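Local coordinates for protein beta-glucosidase (Chaetomella raphigera, PDB 6JXG) that probably hydrolyses terminal, non-reducing beta-D-glucosyl residues to release beta-D-glucose, as a secreted glycoside hydrolase family 3 enzyme of cellulose breakdown, at residues Val697-Ser700 and Ile704-Gln707. Numbering follows the deposited sequence.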
loop_
_atom_site.group_PDB
_atom_site.type_symbol
_atom_site.label_atom_id
_atom_site.label_comp_id
_atom_site.label_asym_id
_atom_site.label_seq_id
_atom_site.Cartn_x
_atom_site.Cartn_y
_atom_site.Cartn_z
ATOM N N VAL A 697 -15.663 -16.773 -10.485
ATOM C CA VAL A 697 -15.938 -16.271 -9.139
ATOM C C VAL A 697 -15.518 -17.328 -8.142
ATOM O O VAL A 697 -15.873 -18.512 -8.289
ATOM C CB VAL A 697 -17.397 -15.827 -8.949
ATOM C CG1 VAL A 697 -17.694 -15.506 -7.465
ATOM C CG2 VAL A 697 -17.704 -14.679 -9.863
ATOM N N GLY A 698 -14.745 -16.919 -7.124
ATOM C CA GLY A 698 -14.389 -17.849 -6.083
ATOM C C GLY A 698 -13.689 -17.264 -4.862
ATOM O O GLY A 698 -13.772 -16.069 -4.618
ATOM N N ALA A 699 -13.046 -18.151 -4.102
ATOM C CA ALA A 699 -12.435 -17.831 -2.854
ATOM C C ALA A 699 -10.953 -17.409 -2.970
ATOM O O ALA A 699 -10.382 -16.975 -1.978
ATOM C CB ALA A 699 -12.593 -19.041 -1.948
ATOM N N SER A 700 -10.367 -17.483 -4.159
ATOM C CA SER A 700 -8.972 -17.176 -4.406
ATOM C C SER A 700 -8.769 -17.133 -5.920
ATOM O O SER A 700 -9.701 -17.418 -6.662
ATOM C CB SER A 700 -7.983 -18.176 -3.750
ATOM O OG SER A 700 -7.726 -19.243 -4.596
ATOM N N ILE A 704 -11.701 -21.430 -7.693
ATOM C CA ILE A 704 -12.758 -20.929 -8.493
ATOM C C ILE A 704 -13.949 -21.874 -8.361
ATOM O O ILE A 704 -13.861 -23.095 -8.631
ATOM C CB ILE A 704 -12.338 -20.807 -9.956
ATOM C CG1 ILE A 704 -11.175 -19.791 -10.120
ATOM C CG2 ILE A 704 -13.542 -20.364 -10.770
ATOM C CD1 ILE A 704 -11.473 -18.391 -9.599
ATOM N N ARG A 705 -15.068 -21.297 -7.959
ATOM C CA ARG A 705 -16.220 -22.058 -7.651
ATOM C C ARG A 705 -17.308 -21.900 -8.713
ATOM O O ARG A 705 -18.142 -22.764 -8.801
ATOM C CB ARG A 705 -16.813 -21.618 -6.328
ATOM C CG ARG A 705 -15.802 -21.654 -5.202
ATOM C CD ARG A 705 -15.496 -23.069 -4.734
ATOM N NE ARG A 705 -14.653 -22.956 -3.546
ATOM C CZ ARG A 705 -15.093 -22.805 -2.300
ATOM N NH1 ARG A 705 -16.380 -22.892 -1.980
ATOM N NH2 ARG A 705 -14.220 -22.659 -1.328
ATOM N N LEU A 706 -17.343 -20.780 -9.409
ATOM C CA LEU A 706 -18.414 -20.521 -10.371
ATOM C C LEU A 706 -17.804 -19.981 -11.630
ATOM O O LEU A 706 -16.764 -19.287 -11.637
ATOM C CB LEU A 706 -19.462 -19.566 -9.804
ATOM C CG LEU A 706 -20.042 -19.869 -8.436
ATOM C CD1 LEU A 706 -20.633 -18.612 -7.836
ATOM C CD2 LEU A 706 -21.056 -21.005 -8.557
ATOM N N GLN A 707 -18.458 -20.279 -12.728
ATOM C CA GLN A 707 -17.965 -19.786 -13.990
ATOM C C GLN A 707 -19.129 -19.321 -14.840
ATOM O O GLN A 707 -20.228 -19.890 -14.810
ATOM C CB GLN A 707 -17.180 -20.904 -14.671
ATOM C CG GLN A 707 -16.624 -20.598 -16.052
ATOM C CD GLN A 707 -17.591 -20.832 -17.216
ATOM O OE1 GLN A 707 -18.378 -21.769 -17.251
ATOM N NE2 GLN A 707 -17.542 -19.946 -18.173
#
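V697 faces both R705 and L706 in a classic beta bulge, at the loop end of the hairpin formed by strands 692-698 and 704-711 in the fibronectin type III-like domain. Its carbonyl oxygen takes two N-H groups: L706 N approaches V697 O in the carbonyl plane at 2.9 Å, while R705 N, tilted from that plane, lies 2.9 Å from V697 O. V697 N donates to L706 O at 3.0 Å, nearly straight at 166°. Beyond the bulge G698 suits its place because its CA comes within 4.2 Å of I704 CA, too close for a side chain directed at that strand.

R705 takes the first bulge position, its backbone turned toward the helical region (psi -27°). R705 CB lies 3.8 Å from V697 O; CG, anti to the carbonyl carbon (chi1 -54°), runs close to G698 CA, and the chain then bends at chi2. NE forms a salt bridge with D703 of the loop, NH1 hydrogen-bonds to F582 O of strand 582-591, and the A699 methyl, suitably small, meets the guanidinium obliquely, 4.0 Å from R705 NH2. V697 and L706, branched and apolar, share one sheet face, with V697 CG1 4.3 Å from L706 CD1. At the turn, I704 CD1 rests 3.6 Å from S700 O.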